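Local coordinates for cellulase CEL9M (Clostridium cellulolyticum, PDB 1IA6), which is a family 9 cellulase whose catalytic module probably cleaves internal beta-1,4-glucosidic linkages of cellulose and related beta-glucans, at the zinc ion site and the nickel (II) ion site. Numbering follows the deposited sequence.

Site 1: the zinc ion site. Residues 21-23, 38-39, 55, 132, 135, 139. With ZN (zinc ion), chain B.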
ATOM      1  N   LYS A  21     -11.235   5.498   5.362  1.00  8.24           N
ATOM      2  CA  LYS A  21     -11.426   4.921   6.688  1.00  9.36           C
ATOM      3  C   LYS A  21     -12.824   4.338   6.815  1.00  9.18           C
ATOM      4  O   LYS A  21     -13.803   4.922   6.350  1.00 10.09           O
ATOM      5  CB  LYS A  21     -11.161   5.966   7.779  1.00  9.32           C
ATOM      6  CG  LYS A  21      -9.672   6.222   7.967  1.00  8.86           C
ATOM      7  CD  LYS A  21      -9.370   7.239   9.046  1.00 11.68           C
ATOM      8  CE  LYS A  21      -7.860   7.404   9.196  1.00 10.11           C
ATOM      9  NZ  LYS A  21      -7.491   8.487  10.140  1.00 12.72           N
ATOM     10  N   CYS A  22     -12.897   3.172   7.443  1.00  9.02           N
ATOM     11  CA  CYS A  22     -14.152   2.451   7.617  1.00  9.96           C
ATOM     12  C   CYS A  22     -14.415   2.217   9.101  1.00 11.03           C
ATOM     13  O   CYS A  22     -13.479   2.114   9.893  1.00 10.91           O
ATOM     14  CB  CYS A  22     -14.042   1.112   6.885  1.00  8.99           C
ATOM     15  SG  CYS A  22     -15.512   0.075   6.830  1.00  9.07           S
ATOM     16  N   GLY A  23     -15.688   2.142   9.478  1.00 10.61           N
ATOM     17  CA  GLY A  23     -16.012   1.891  10.869  1.00 10.95           C
ATOM     18  C   GLY A  23     -16.699   3.017  11.618  1.00 11.92           C
ATOM     19  O   GLY A  23     -16.855   4.125  11.098  1.00 10.64           O
ATOM     20  N   CYS A  38     -19.374   4.387   9.119  1.00 10.79           N
ATOM     21  CA  CYS A  38     -19.896   3.482   8.100  1.00 10.79           C
ATOM     22  C   CYS A  38     -19.665   2.022   8.486  1.00 11.13           C
ATOM     23  O   CYS A  38     -18.808   1.724   9.320  1.00 11.92           O
ATOM     24  CB  CYS A  38     -19.229   3.763   6.746  1.00 10.03           C
ATOM     25  SG  CYS A  38     -17.425   3.534   6.719  1.00 10.23           S
ATOM     26  N   HIS A  39     -20.442   1.126   7.882  1.00  9.98           N
ATOM     27  CA  HIS A  39     -20.325  -0.313   8.114  1.00 10.77           C
ATOM     28  C   HIS A  39     -19.983  -0.625   9.565  1.00 12.70           C
ATOM     29  O   HIS A  39     -19.009  -1.318   9.863  1.00 11.38           O
ATOM     30  CB  HIS A  39     -19.258  -0.880   7.174  1.00 11.38           C
ATOM     31  CG  HIS A  39     -19.428  -0.442   5.752  1.00 11.43           C
ATOM     32  ND1 HIS A  39     -18.633   0.524   5.169  1.00 12.21           N
ATOM     33  CD2 HIS A  39     -20.332  -0.801   4.810  1.00 12.63           C
ATOM     34  CE1 HIS A  39     -19.040   0.738   3.930  1.00 14.28           C
ATOM     35  NE2 HIS A  39     -20.071  -0.053   3.688  1.00 12.42           N
ATOM     36  N   HIS A  55     -11.470   0.990   3.348  1.00  6.87           N
ATOM     37  CA  HIS A  55     -12.131   0.546   2.125  1.00  7.06           C
ATOM     38  C   HIS A  55     -10.947   0.390   1.173  1.00  6.72           C
ATOM     39  O   HIS A  55     -10.014   1.195   1.211  1.00  5.98           O
ATOM     40  CB  HIS A  55     -13.063   1.635   1.600  1.00  6.14           C
ATOM     41  CG  HIS A  55     -14.177   1.975   2.539  1.00  6.27           C
ATOM     42  ND1 HIS A  55     -14.710   3.244   2.631  1.00  6.76           N
ATOM     43  CD2 HIS A  55     -14.867   1.212   3.418  1.00  7.06           C
ATOM     44  CE1 HIS A  55     -15.677   3.248   3.529  1.00  6.92           C
ATOM     45  NE2 HIS A  55     -15.794   2.027   4.020  1.00  8.95           N
ATOM     46  N   PRO A 132     -20.565   5.548   1.594  1.00 12.51           N
ATOM     47  CA  PRO A 132     -20.421   4.350   2.424  1.00 11.65           C
ATOM     48  C   PRO A 132     -21.265   4.447   3.692  1.00 13.08           C
ATOM     49  O   PRO A 132     -21.702   3.435   4.232  1.00 13.05           O
ATOM     50  CB  PRO A 132     -18.920   4.304   2.717  1.00 11.66           C
ATOM     51  CG  PRO A 132     -18.504   5.749   2.642  1.00 10.75           C
ATOM     52  CD  PRO A 132     -19.273   6.237   1.431  1.00 12.09           C
ATOM     53  N   GLN A 135     -24.701   2.893   3.059  1.00 18.94           N
ATOM     54  CA  GLN A 135     -24.761   1.528   2.549  1.00 18.93           C
ATOM     55  C   GLN A 135     -25.121   0.635   3.733  1.00 20.43           C
ATOM     56  O   GLN A 135     -24.266   0.283   4.542  1.00 21.45           O
ATOM     57  CB  GLN A 135     -23.409   1.128   1.958  1.00 17.68           C
ATOM     58  CG  GLN A 135     -23.372  -0.268   1.376  1.00 15.11           C
ATOM     59  CD  GLN A 135     -22.084  -0.540   0.632  1.00 16.54           C
ATOM     60  OE1 GLN A 135     -21.017  -0.086   1.042  1.00 13.73           O
ATOM     61  NE2 GLN A 135     -22.174  -1.291  -0.463  1.00 13.80           N
ATOM     62  N   ARG A 139     -22.778  -7.165   5.575  1.00 26.98           N
ATOM     63  CA  ARG A 139     -21.586  -7.525   4.826  1.00 22.99           C
ATOM     64  C   ARG A 139     -21.072  -8.829   5.408  1.00 18.98           C
ATOM     65  O   ARG A 139     -20.984  -8.983   6.624  1.00 17.09           O
ATOM     66  CB  ARG A 139     -20.506  -6.453   4.970  1.00 23.16           C
ATOM     67  CG  ARG A 139     -20.462  -5.455   3.833  1.00 22.05           C
ATOM     68  CD  ARG A 139     -20.398  -4.044   4.371  1.00 19.95           C
ATOM     69  NE  ARG A 139     -19.157  -3.734   5.081  1.00 17.09           N
ATOM     70  CZ  ARG A 139     -18.054  -3.269   4.497  1.00 16.37           C
ATOM     71  NH1 ARG A 139     -18.030  -3.069   3.186  1.00 13.76           N
ATOM     72  NH2 ARG A 139     -16.989  -2.963   5.231  1.00 13.39           N
TER
HETATM   73 ZN    ZN B1264     -16.901   1.509   5.723  1.00 13.00          ZN

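Site 2: the nickel (II) ion site. Residues 1-2, 4, 338, 343. With NI (nickel (II) ion), chain C.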
ATOM      1  N   ALA A   1       9.966  21.315 -13.930  1.00 26.71           N
ATOM      2  CA  ALA A   1      10.130  22.546 -13.107  1.00 26.80           C
ATOM      3  C   ALA A   1      11.439  22.508 -12.328  1.00 26.18           C
ATOM      4  O   ALA A   1      11.843  21.460 -11.821  1.00 24.91           O
ATOM      5  CB  ALA A   1       8.957  22.691 -12.148  1.00 26.15           C
ATOM      6  N   GLY A   2      12.098  23.658 -12.232  1.00 26.46           N
ATOM      7  CA  GLY A   2      13.357  23.734 -11.513  1.00 27.23           C
ATOM      8  C   GLY A   2      13.248  23.258 -10.076  1.00 27.78           C
ATOM      9  O   GLY A   2      14.161  22.612  -9.559  1.00 27.03           O
ATOM     10  N   HIS A   4      10.390  21.651  -6.924  1.00 25.43           N
ATOM     11  CA  HIS A   4       9.111  21.001  -6.642  1.00 23.70           C
ATOM     12  C   HIS A   4       8.822  20.988  -5.145  1.00 21.93           C
ATOM     13  O   HIS A   4       9.740  20.936  -4.326  1.00 20.07           O
ATOM     14  CB  HIS A   4       9.127  19.567  -7.178  1.00 23.85           C
ATOM     15  CG  HIS A   4       9.066  19.480  -8.671  1.00 23.49           C
ATOM     16  ND1 HIS A   4       7.891  19.623  -9.378  1.00 23.46           N
ATOM     17  CD2 HIS A   4      10.041  19.302  -9.594  1.00 23.77           C
ATOM     18  CE1 HIS A   4       8.145  19.537 -10.672  1.00 23.97           C
ATOM     19  NE2 HIS A   4       9.441  19.344 -10.830  1.00 23.01           N
ATOM     20  N   ASP A 338       8.825  13.578 -10.286  1.00 11.63           N
ATOM     21  CA  ASP A 338       8.521  14.873 -10.885  1.00 11.87           C
ATOM     22  C   ASP A 338       7.448  14.765 -11.962  1.00 11.48           C
ATOM     23  O   ASP A 338       6.655  15.687 -12.145  1.00 11.00           O
ATOM     24  CB  ASP A 338       9.791  15.514 -11.459  1.00 12.39           C
ATOM     25  CG  ASP A 338      10.776  15.918 -10.373  1.00 14.55           C
ATOM     26  OD1 ASP A 338      10.385  15.924  -9.187  1.00 15.45           O
ATOM     27  OD2 ASP A 338      11.935  16.237 -10.702  1.00 14.20           O
ATOM     28  N   ASP A 343       5.405  17.403 -14.141  1.00 12.31           N
ATOM     29  CA  ASP A 343       6.360  17.505 -15.243  1.00 13.75           C
ATOM     30  C   ASP A 343       6.042  16.468 -16.308  1.00 14.03           C
ATOM     31  O   ASP A 343       6.780  15.498 -16.465  1.00 12.05           O
ATOM     32  CB  ASP A 343       7.779  17.265 -14.731  1.00 15.43           C
ATOM     33  CG  ASP A 343       8.389  18.492 -14.099  1.00 19.81           C
ATOM     34  OD1 ASP A 343       7.640  19.422 -13.729  1.00 19.89           O
ATOM     35  OD2 ASP A 343       9.630  18.516 -13.967  1.00 22.18           O
TER
HETATM   36 NI    NI C1265      10.505  19.679 -12.617  1.00 24.71          NI
HETATM   37  O   HOH W   1      12.299  18.590 -12.518  1.00 35.87           O

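Site 1: the zinc ion site
A Cys2His2 zinc site, built from loop segments of the family 9 glycoside hydrolase module, holds the ion in a nearly regular tetrahedron of two cysteine sulfurs and two imidazole nitrogens. Its role is probably structural, tying separate loops together. The two histidines present different nitrogens to the metal: His39 bonds through ND1, the nitrogen next to its CG, at 2.1 Å from ZN, whereas His55 reaches in tip first with NE2, also 2.1 Å from ZN. The two remaining corners are the sulfurs, Cys22 SG and Cys38 SG, each 2.3 Å from ZN. The S-Zn-S angle is the widest at 119°, and the His55-to-sulfur angles close slightly in return.

Torsions set the four approaches. Cys22 SG is anti to the backbone N, while Cys38 SG takes the crowded position between its own backbone N and carbonyl carbon (chi1 61°). Both imidazoles start from CG anti to the carbonyl carbon. Cys38 and His39 are consecutive and chelate the ion together; His39 itself has positive phi and psi, a left-handed conformation that may help both side chains turn to the same ion.

In the second shell, His39 is fixed at its far edge. Its NE2-H donates to the side-chain amide oxygen OE1 of Gln135 at 2.8 Å, a fairly straight bond (163° at H). The acceptor lies nearly in the imidazole plane, although the donor sits above the carbonyl plane of the amide, off its lone pairs. This bond restrains ring rotation and would favour the tautomer that gives ND1 to the metal. Over one face of the same ring lies the Arg139 guanidinium, its CZ 3.3 Å above the plane and displaced toward the rim. The expected positive charge of Arg139 near the zinc site may partly offset the negative charge of the two sulfurs, if these are thiolates.

Site 2: the nickel (II) ion site
The imidazole of His4 is the flat group of this N-terminal nickel site in the family 9 glycoside hydrolase module. Its NE2 binds NI at 2.1 Å, and the rim carrying this nitrogen also meets, in the ring plane, OD1 of the Asp343 carboxylate and the metal-bound water 1. The ring points its NE2 corner at the metal, its plane turned nearly at right angles to that of CA, CB and CG (chi2 -79°), with CG anti to the carbonyl carbon.

Ala1 contributes main-chain atoms from both ends of the residue. Its terminal amine N lies 2.2 Å from NI and its carbonyl O 2.4 Å, so the first residue closes a five-membered chelate ring on the ion. Coordination through the amine would require its lone pair, implying a neutral amino group, whose pKa the metal would be expected to lower. Asp343 binds by one carboxylate branch: OD2 is 2.0 Å from NI, while OD1 stays back at 3.1 Å from NI and makes a weak hydrogen bond with Ala1 N. Its CG is likewise anti to the carbonyl carbon, at chi1 -82°. In the structure the ion thereby pins the chain start to the loop carrying Asp343.

With the O of water 1, 2.1 Å from NI, five donor atoms are seen, in a shape between a square pyramid and a trigonal bipyramid; further weak ligands may be unseen. Asp338, near the end of helix 327-341, acts from the second shell: its OD2 meets water 1 at 3.0 Å and probably so positions this ligand without touching the metal. The two carboxylates would help balance the charge of the ion. The nickel may have come from purification or crystallisation.

Site 1 and site 2 lie far apart in the same monomer, with about 37 Å between the centres of their C-alpha atoms, and they share no residue or secondary-structure element. Neither adjoins the predicted catalytic residues: the centre of site 1 is about 17 Å from Glu410 and 25 Å from Asp401, and that of site 2 is about 22 Å and 21 Å from them. Neither metal is therefore likely to take direct part in bond cleavage. Site 1 joins loops in the early part of the sequence, whereas site 2 links the beginning of the chain to a region much later in it.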